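Local coordinates for 361aa long hypothetical D-aminopeptidase (Pyrococcus horikoshii, PDB 2DRH), which is of unknown function but probably acts as an aminopeptidase, as a member of the peptidase S58 (DmpA) family, at residues V222-E225 and L226-W229; A262-G265 and L266-G270; L311-A314 and T315-V319; L349-I352 and M353-G357. One frame throughout, in Å; residues are numbered along the deposited sequence.

Interaction 1 (V222-E225 and L226-W229)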
loop_
_atom_site.group_PDB
_atom_site.type_symbol
_atom_site.label_atom_id
_atom_site.label_comp_id
_atom_site.label_asym_id
_atom_site.label_seq_id
_atom_site.Cartn_x
_atom_site.Cartn_y
_atom_site.Cartn_z
ATOM N N VAL A 222 5.502 28.782 19.397
ATOM C CA VAL A 222 5.369 30.107 18.814
ATOM C C VAL A 222 3.929 30.415 18.408
ATOM O O VAL A 222 3.528 31.572 18.352
ATOM C CB VAL A 222 6.285 30.251 17.581
ATOM C CG1 VAL A 222 6.101 31.617 16.954
ATOM C CG2 VAL A 222 7.747 30.030 17.985
ATOM N N GLY A 223 3.155 29.376 18.124
ATOM C CA GLY A 223 1.770 29.576 17.731
ATOM C C GLY A 223 0.927 30.166 18.845
ATOM O O GLY A 223 0.170 31.114 18.620
ATOM N N LEU A 224 1.055 29.607 20.046
ATOM C CA LEU A 224 0.307 30.088 21.204
ATOM C C LEU A 224 0.731 31.491 21.627
ATOM O O LEU A 224 -0.107 32.334 21.959
ATOM C CB LEU A 224 0.483 29.126 22.376
ATOM C CG LEU A 224 -0.220 27.780 22.214
ATOM C CD1 LEU A 224 0.129 26.880 23.388
ATOM C CD2 LEU A 224 -1.728 28.002 22.125
ATOM N N GLU A 225 2.036 31.741 21.614
ATOM C CA GLU A 225 2.551 33.050 21.987
ATOM C C GLU A 225 2.012 34.138 21.059
ATOM O O GLU A 225 1.887 35.298 21.452
ATOM C CB GLU A 225 4.082 33.049 21.948
ATOM C CG GLU A 225 4.757 32.247 23.059
ATOM C CD GLU A 225 4.407 32.750 24.457
ATOM O OE1 GLU A 225 4.209 33.974 24.631
ATOM O OE2 GLU A 225 4.348 31.923 25.390
ATOM N N LEU A 226 1.689 33.767 19.825
ATOM C CA LEU A 226 1.174 34.730 18.858
ATOM C C LEU A 226 -0.312 34.516 18.552
ATOM O O LEU A 226 -0.786 34.874 17.478
ATOM C CB LEU A 226 2.008 34.672 17.567
ATOM C CG LEU A 226 3.383 35.362 17.627
ATOM C CD1 LEU A 226 4.217 34.791 18.758
ATOM C CD2 LEU A 226 4.109 35.190 16.302
ATOM N N LYS A 227 -1.029 33.932 19.507
ATOM C CA LYS A 227 -2.465 33.667 19.379
ATOM C C LYS A 227 -3.248 34.817 18.760
ATOM O O LYS A 227 -3.931 34.660 17.750
ATOM C CB LYS A 227 -3.081 33.415 20.754
ATOM C CG LYS A 227 -2.870 32.048 21.348
ATOM C CD LYS A 227 -3.058 32.104 22.863
ATOM C CE LYS A 227 -4.337 32.841 23.251
ATOM N NZ LYS A 227 -5.544 32.237 22.621
ATOM N N ASN A 228 -3.141 35.976 19.392
ATOM C CA ASN A 228 -3.877 37.166 18.986
ATOM C C ASN A 228 -3.350 37.987 17.812
ATOM O O ASN A 228 -3.962 38.995 17.443
ATOM C CB ASN A 228 -4.053 38.059 20.212
ATOM C CG ASN A 228 -4.786 37.350 21.339
ATOM O OD1 ASN A 228 -4.432 37.487 22.511
ATOM N ND2 ASN A 228 -5.817 36.589 20.987
ATOM N N TRP A 229 -2.231 37.581 17.222
ATOM C CA TRP A 229 -1.710 38.326 16.083
ATOM C C TRP A 229 -2.792 38.268 14.998
ATOM O O TRP A 229 -3.369 37.213 14.743
ATOM C CB TRP A 229 -0.399 37.709 15.590
ATOM C CG TRP A 229 0.370 38.613 14.678
ATOM C CD1 TRP A 229 0.249 38.709 13.321
ATOM C CD2 TRP A 229 1.334 39.598 15.066
ATOM N NE1 TRP A 229 1.080 39.694 12.839
ATOM C CE2 TRP A 229 1.757 40.257 13.888
ATOM C CE3 TRP A 229 1.882 39.990 16.296
ATOM C CZ2 TRP A 229 2.705 41.291 13.905
ATOM C CZ3 TRP A 229 2.825 41.020 16.313
ATOM C CH2 TRP A 229 3.226 41.657 15.123
#
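Val-222 turns its CG1 anti to its own backbone N (chi1 178°), and Leu-226 sets CG anti to its carbonyl carbon (chi1 -77°), so the two side chains run alongside each other in the same direction. CG1 of Val-222 meets both branches of Leu-226, lying 4.1 Å from CD1 and 4.1 Å from CD2. The CD1 branch also folds back over the helix end, where it approaches CB of Glu-225 at 3.6 Å and Val-222 O at 3.3 Å.

The backbone evidence fits a short helix giving out. Leu-226 N has two weak, bent bonds, to Val-222 O (3.2 Å) and to Gly-223 O (3.3 Å), and its backbone is the first to depart from helical angles. A type I beta turn from Leu-226 to Trp-229 follows, closed by a bond of 3.1 Å from Trp-229 N to Leu-226 O.

The buried Val-222 and Leu-226 both face helix 346-355, on Leu-349 and Ile-352 respectively, and OE2 of Glu-225 is hydrogen-bonded to Tyr-356 OH just past the end of that helix. Beyond the turn, a loop carries the chain on to strand 240-246.

Interaction 2 (A262-G265 and L266-G270)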
loop_
_atom_site.group_PDB
_atom_site.type_symbol
_atom_site.label_atom_id
_atom_site.label_comp_id
_atom_site.label_asym_id
_atom_site.label_seq_id
_atom_site.Cartn_x
_atom_site.Cartn_y
_atom_site.Cartn_z
ATOM N N ALA A 262 10.024 12.793 5.732
ATOM C CA ALA A 262 9.667 14.194 5.605
ATOM C C ALA A 262 8.540 14.529 6.583
ATOM O O ALA A 262 8.421 15.667 7.037
ATOM C CB ALA A 262 9.221 14.495 4.175
ATOM N N ILE A 263 7.721 13.535 6.912
ATOM C CA ILE A 263 6.609 13.753 7.832
ATOM C C ILE A 263 7.096 14.029 9.244
ATOM O O ILE A 263 6.400 14.670 10.036
ATOM C CB ILE A 263 5.658 12.545 7.857
ATOM C CG1 ILE A 263 5.190 12.241 6.438
ATOM C CG2 ILE A 263 4.448 12.849 8.738
ATOM C CD1 ILE A 263 4.539 13.426 5.747
ATOM N N VAL A 264 8.289 13.542 9.573
ATOM C CA VAL A 264 8.824 13.792 10.899
ATOM C C VAL A 264 9.046 15.301 11.053
ATOM O O VAL A 264 8.718 15.885 12.088
ATOM C CB VAL A 264 10.152 13.041 11.123
ATOM C CG1 VAL A 264 10.700 13.362 12.508
ATOM C CG2 VAL A 264 9.929 11.541 10.990
ATOM N N GLY A 265 9.587 15.929 10.010
ATOM C CA GLY A 265 9.824 17.361 10.049
ATOM C C GLY A 265 8.512 18.129 10.108
ATOM O O GLY A 265 8.389 19.110 10.835
ATOM N N LEU A 266 7.529 17.681 9.335
ATOM C CA LEU A 266 6.220 18.320 9.313
ATOM C C LEU A 266 5.611 18.324 10.715
ATOM O O LEU A 266 5.210 19.365 11.222
ATOM C CB LEU A 266 5.294 17.575 8.341
ATOM C CG LEU A 266 3.798 17.922 8.282
ATOM C CD1 LEU A 266 3.619 19.395 7.974
ATOM C CD2 LEU A 266 3.112 17.068 7.211
ATOM N N ALA A 267 5.557 17.151 11.335
ATOM C CA ALA A 267 4.992 16.996 12.674
ATOM C C ALA A 267 5.642 17.899 13.719
ATOM O O ALA A 267 4.966 18.420 14.612
ATOM C CB ALA A 267 5.114 15.549 13.112
ATOM N N ARG A 268 6.957 18.074 13.600
ATOM C CA ARG A 268 7.722 18.882 14.531
ATOM C C ARG A 268 7.428 20.383 14.476
ATOM O O ARG A 268 7.732 21.095 15.421
ATOM C CB ARG A 268 9.224 18.605 14.344
ATOM C CG ARG A 268 9.646 17.231 14.880
ATOM C CD ARG A 268 11.122 16.907 14.620
ATOM N NE ARG A 268 12.041 17.762 15.370
ATOM C CZ ARG A 268 12.422 17.550 16.628
ATOM N NH1 ARG A 268 11.968 16.499 17.301
ATOM N NH2 ARG A 268 13.270 18.389 17.214
ATOM N N THR A 269 6.842 20.866 13.383
ATOM C CA THR A 269 6.498 22.278 13.292
ATOM C C THR A 269 5.032 22.480 13.700
ATOM O O THR A 269 4.530 23.604 13.689
ATOM C CB THR A 269 6.670 22.842 11.856
ATOM O OG1 THR A 269 5.737 22.200 10.978
ATOM C CG2 THR A 269 8.094 22.620 11.345
ATOM N N GLY A 270 4.353 21.397 14.070
ATOM C CA GLY A 270 2.953 21.499 14.454
ATOM C C GLY A 270 1.993 20.958 13.401
ATOM O O GLY A 270 0.794 21.278 13.413
#
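Val-264 and Arg-268 lie side by side in the last turns of helix 252-268, which ends in a Schellman motif at Gly-270 and forms the crossover of a beta-alpha-beta unit between strands 240-246 and 278-285. Both side chains point the same way, with Val-264 CG1 4.1 Å from Arg-268 CD. The Arg-268 chain bends at chi3 (67°) and sends its NE to a salt bridge with Glu-320, while Val-264 packs on Ala-267 of the second subunit.

Ile-263 and Leu-266 also lie side by side, pointing the same way, Ile-263 CD1 4.2 Å from Leu-266 CD2. The short, nearly straight bond from Ala-267 N to Ile-263 O (2.9 Å, 173°) shows i to i+4 bonding just past a kink at Ile-263 and Val-264.

Thr-269 N keeps a weak bond to Gly-265 O and also bonds to Leu-266 O, which takes the OG1 proton as well. A valine here has no hydroxyl to give, and Leu-266 O would probably be held less firmly, with the last turn less tightly closed. At the phi of Gly-270 (106°), a CB would collide with the preceding carbonyl oxygen. OG1 of Thr-269 lies 2.9 Å from Leu-266 O.

Interaction 3 (L311-A314 and T315-V319)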
loop_
_atom_site.group_PDB
_atom_site.type_symbol
_atom_site.label_atom_id
_atom_site.label_comp_id
_atom_site.label_asym_id
_atom_site.label_seq_id
_atom_site.Cartn_x
_atom_site.Cartn_y
_atom_site.Cartn_z
ATOM N N LEU A 311 20.560 10.050 6.509
ATOM C CA LEU A 311 19.754 10.675 5.466
ATOM C C LEU A 311 18.295 10.832 5.943
ATOM O O LEU A 311 17.617 11.792 5.576
ATOM C CB LEU A 311 19.817 9.852 4.171
ATOM C CG LEU A 311 21.205 9.716 3.510
ATOM C CD1 LEU A 311 21.165 8.640 2.445
ATOM C CD2 LEU A 311 21.636 11.038 2.897
ATOM N N PHE A 312 17.816 9.894 6.755
ATOM C CA PHE A 312 16.449 9.990 7.279
ATOM C C PHE A 312 16.355 11.211 8.195
ATOM O O PHE A 312 15.389 11.973 8.142
ATOM C CB PHE A 312 16.072 8.745 8.089
ATOM C CG PHE A 312 15.856 7.503 7.263
ATOM C CD1 PHE A 312 15.846 7.550 5.875
ATOM C CD2 PHE A 312 15.632 6.279 7.893
ATOM C CE1 PHE A 312 15.615 6.396 5.125
ATOM C CE2 PHE A 312 15.402 5.126 7.154
ATOM C CZ PHE A 312 15.393 5.185 5.769
ATOM N N LYS A 313 17.365 11.394 9.041
ATOM C CA LYS A 313 17.378 12.530 9.957
ATOM C C LYS A 313 17.520 13.848 9.200
ATOM O O LYS A 313 16.789 14.806 9.467
ATOM C CB LYS A 313 18.515 12.387 10.974
ATOM C CG LYS A 313 18.817 13.672 11.739
ATOM C CD LYS A 313 19.857 13.460 12.818
ATOM C CE LYS A 313 19.300 12.600 13.934
ATOM N NZ LYS A 313 18.075 13.222 14.493
ATOM N N ALA A 314 18.462 13.889 8.260
ATOM C CA ALA A 314 18.707 15.081 7.454
ATOM C C ALA A 314 17.436 15.492 6.705
ATOM O O ALA A 314 17.171 16.673 6.520
ATOM C CB ALA A 314 19.849 14.815 6.453
ATOM N N THR A 315 16.666 14.507 6.265
ATOM C CA THR A 315 15.423 14.771 5.551
ATOM C C THR A 315 14.453 15.491 6.483
ATOM O O THR A 315 13.928 16.550 6.145
ATOM C CB THR A 315 14.770 13.455 5.066
ATOM O OG1 THR A 315 15.646 12.804 4.140
ATOM C CG2 THR A 315 13.418 13.734 4.382
ATOM N N ALA A 316 14.220 14.909 7.656
ATOM C CA ALA A 316 13.321 15.504 8.635
ATOM C C ALA A 316 13.784 16.918 8.960
ATOM O O ALA A 316 12.972 17.835 9.089
ATOM C CB ALA A 316 13.285 14.651 9.911
ATOM N N GLU A 317 15.095 17.096 9.093
ATOM C CA GLU A 317 15.644 18.414 9.400
ATOM C C GLU A 317 15.377 19.423 8.292
ATOM O O GLU A 317 14.867 20.513 8.546
ATOM C CB GLU A 317 17.147 18.331 9.641
ATOM C CG GLU A 317 17.536 18.111 11.076
ATOM C CD GLU A 317 19.040 17.959 11.243
ATOM O OE1 GLU A 317 19.796 18.778 10.677
ATOM O OE2 GLU A 317 19.463 17.027 11.945
ATOM N N ALA A 318 15.735 19.060 7.065
ATOM C CA ALA A 318 15.534 19.938 5.920
ATOM C C ALA A 318 14.066 20.351 5.808
ATOM O O ALA A 318 13.765 21.507 5.533
ATOM C CB ALA A 318 15.978 19.240 4.647
ATOM N N VAL A 319 13.156 19.403 6.014
ATOM C CA VAL A 319 11.728 19.707 5.929
ATOM C C VAL A 319 11.297 20.664 7.031
ATOM O O VAL A 319 10.630 21.649 6.759
ATOM C CB VAL A 319 10.864 18.421 6.007
ATOM C CG1 VAL A 319 9.371 18.786 6.204
ATOM C CG2 VAL A 319 11.030 17.615 4.724
HETATM O O HOH W 1 17.857 15.792 13.969
#
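The carbonyl of Leu-311 is gripped from both faces of its plane by one residue, Thr-315. The backbone N lies 34° off that plane on one face, at 3.0 Å from Leu-311 O, and the hydroxyl OG1 approaches from the opposite face at 2.6 Å. The hydroxyl is the donor, and its position follows from chi1 of -63°, which sets OG1 anti to the carbonyl carbon and turns it back down the helix. A buried hydroxyl is thus satisfied within the helix itself.

The other flat group in the contact, the carboxylate of Glu-317, brings OE2 against the aliphatic part of Lys-313, 3.4 Å from its CG. The two side chains cross obliquely. The ammonium does not touch the carboxylate: Lys-313 NZ stays 4.8 Å from Glu-317 OE2, and a water spans the gap, accepting from NZ at 2.6 Å and donating to OE2 at 2.9 Å. The carboxylate is fixed further by Arg-190, in a salt bridge to OE1, and by the backbone N-H groups of Val-12 and Phe-13. Lys-313 in turn makes a cation-pi contact with Tyr-272 of the second subunit, and Arg-261 of the same chain makes one with Phe-312.

The helix backbone continues with bonds such as Ala-318 N to Ala-314 O (2.8 Å). This part of helix 309-328 packs on helix 252-268 and on strands 184-193 and 198-207, with the second subunit against Phe-312, Lys-313 and Ala-316. Its threonine bond to the carbonyl four residues earlier is a familiar way of housing a hydroxyl in a helix packed against a mixed beta sheet.

Interaction 4 (L349-I352 and M353-G357)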
loop_
_atom_site.group_PDB
_atom_site.type_symbol
_atom_site.label_atom_id
_atom_site.label_comp_id
_atom_site.label_asym_id
_atom_site.label_seq_id
_atom_site.Cartn_x
_atom_site.Cartn_y
_atom_site.Cartn_z
ATOM N N LEU A 349 9.238 37.024 16.859
ATOM C CA LEU A 349 9.747 35.660 16.902
ATOM C C LEU A 349 11.067 35.584 17.664
ATOM O O LEU A 349 11.299 34.631 18.407
ATOM C CB LEU A 349 9.930 35.126 15.477
ATOM C CG LEU A 349 10.664 33.798 15.293
ATOM C CD1 LEU A 349 9.978 32.705 16.089
ATOM C CD2 LEU A 349 10.701 33.448 13.819
ATOM N N LEU A 350 11.933 36.581 17.481
ATOM C CA LEU A 350 13.214 36.593 18.181
ATOM C C LEU A 350 12.985 36.744 19.679
ATOM O O LEU A 350 13.675 36.123 20.488
ATOM C CB LEU A 350 14.098 37.730 17.676
ATOM C CG LEU A 350 14.757 37.512 16.311
ATOM C CD1 LEU A 350 15.599 38.727 15.955
ATOM C CD2 LEU A 350 15.620 36.260 16.352
ATOM N N ARG A 351 12.008 37.570 20.038
ATOM C CA ARG A 351 11.665 37.799 21.436
ATOM C C ARG A 351 11.176 36.507 22.099
ATOM O O ARG A 351 11.612 36.161 23.198
ATOM C CB ARG A 351 10.575 38.870 21.531
ATOM C CG ARG A 351 10.015 39.065 22.923
ATOM C CD ARG A 351 8.874 40.070 22.912
ATOM N NE ARG A 351 7.650 39.522 22.329
ATOM C CZ ARG A 351 6.831 38.673 22.945
ATOM N NH1 ARG A 351 7.091 38.257 24.176
ATOM N NH2 ARG A 351 5.736 38.252 22.330
ATOM N N ILE A 352 10.266 35.799 21.434
ATOM C CA ILE A 352 9.738 34.556 21.989
ATOM C C ILE A 352 10.826 33.500 22.143
ATOM O O ILE A 352 10.916 32.844 23.179
ATOM C CB ILE A 352 8.593 33.977 21.120
ATOM C CG1 ILE A 352 7.292 34.744 21.382
ATOM C CG2 ILE A 352 8.370 32.508 21.449
ATOM C CD1 ILE A 352 6.972 35.796 20.362
ATOM N N MET A 353 11.648 33.338 21.112
ATOM C CA MET A 353 12.728 32.364 21.161
ATOM C C MET A 353 13.635 32.670 22.349
ATOM O O MET A 353 14.085 31.763 23.041
ATOM C CB MET A 353 13.530 32.380 19.854
ATOM C CG MET A 353 12.740 31.935 18.612
ATOM S SD MET A 353 11.912 30.307 18.742
ATOM C CE MET A 353 13.297 29.183 18.426
ATOM N N ARG A 354 13.891 33.953 22.593
ATOM C CA ARG A 354 14.730 34.356 23.718
ATOM C C ARG A 354 14.077 34.036 25.065
ATOM O O ARG A 354 14.753 33.594 25.991
ATOM C CB ARG A 354 15.059 35.850 23.646
ATOM C CG ARG A 354 16.302 36.176 22.822
ATOM C CD ARG A 354 16.808 37.583 23.125
ATOM N NE ARG A 354 15.918 38.615 22.605
ATOM C CZ ARG A 354 16.047 39.178 21.408
ATOM N NH1 ARG A 354 17.038 38.812 20.603
ATOM N NH2 ARG A 354 15.179 40.101 21.012
ATOM N N ARG A 355 12.771 34.259 25.174
ATOM C CA ARG A 355 12.055 33.971 26.414
ATOM C C ARG A 355 12.173 32.489 26.777
ATOM O O ARG A 355 12.097 32.121 27.948
ATOM C CB ARG A 355 10.575 34.346 26.285
ATOM C CG ARG A 355 9.726 33.924 27.486
ATOM C CD ARG A 355 8.228 34.098 27.230
ATOM N NE ARG A 355 7.792 35.493 27.281
ATOM C CZ ARG A 355 7.778 36.232 28.388
ATOM N NH1 ARG A 355 8.175 35.710 29.543
ATOM N NH2 ARG A 355 7.366 37.495 28.344
ATOM N N TYR A 356 12.350 31.639 25.772
ATOM C CA TYR A 356 12.479 30.209 26.018
ATOM C C TYR A 356 13.928 29.744 25.938
ATOM O O TYR A 356 14.204 28.569 25.701
ATOM C CB TYR A 356 11.614 29.419 25.035
ATOM C CG TYR A 356 10.132 29.519 25.320
ATOM C CD1 TYR A 356 9.414 30.678 25.019
ATOM C CD2 TYR A 356 9.447 28.455 25.903
ATOM C CE1 TYR A 356 8.047 30.770 25.289
ATOM C CE2 TYR A 356 8.087 28.535 26.180
ATOM C CZ TYR A 356 7.391 29.691 25.871
ATOM O OH TYR A 356 6.042 29.751 26.139
ATOM N N GLY A 357 14.848 30.682 26.146
ATOM C CA GLY A 357 16.267 30.371 26.119
ATOM C C GLY A 357 16.742 29.586 24.913
ATOM O O GLY A 357 17.493 28.620 25.058
#
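Met-353 begins the second half by lying alongside Leu-349, both side chains pointing the same way, with Leu-349 CD1 3.8 Å from Met-353 CG. The methionine chain is bent at chi2 (-54°) and chi3, which leaves SD also near that methyl. Its backbone N binds Leu-349 O at 3.0 Å in a nearly straight bond.

Arg-354 doubles back at chi3, so that one face of its guanidinium is turned to Leu-350 O, which sits 3.9 Å above the plane over its centre. This is a face contact, distinct from the ordinary bond that the backbone N of Arg-354 makes to the same oxygen.

Arg-355 brings like charges together, its NE standing 4.2 Å from Arg-351 NH1, each at the edge of the other's guanidinium. The repulsion is probably eased by Glu-348, which forms a salt bridge with Arg-351 NE.

Tyr-356 places its ring edge-on to Ile-352 O, which lies in the ring plane 3.2 Å from CD1, while Ile-352 CG2 packs on CD1 at 4.1 Å. Tyr-356 OH is hydrogen-bonded to Glu-225 OE2, and its side chain also packs on Tyr-356 of the second subunit. With alanine in this place the ring and hydroxyl are gone, and the Glu-225 carboxylate is likely to lose a hydrogen-bond mate and a gap to open beside Ile-352 CG2.

Gly-357, at phi 50°, ends the run. Gly-357 N bonds to Arg-354 O at 2.9 Å, and the N of the next residue reaches Met-353 O, the pair of bonds that defines a Schellman C-cap, here closing helix 346-355.

How the interactions relate
The four contacts follow one another along the chain, in series from residue 222 to 357, and fall into two clusters. Interactions 2 and 3 are about 10 Å apart between centres and pack helix 252-268 directly on helix 309-328, for example through Val-264 CB and Ala-316 CB at 3.7 Å. Interactions 1 and 4, about 13 Å apart between centres, pack helix 222-225 against helix 346-355 near the chain's periphery. The clusters do not touch: interactions 1 and 2 have nearest atoms about 7 Å apart, and interactions 3 and 4 about 13 Å. Interactions 2, 3 and 4 all reach the second subunit, consistent with a part for both the buried helix pair and the C-terminal helix in the subunit interface.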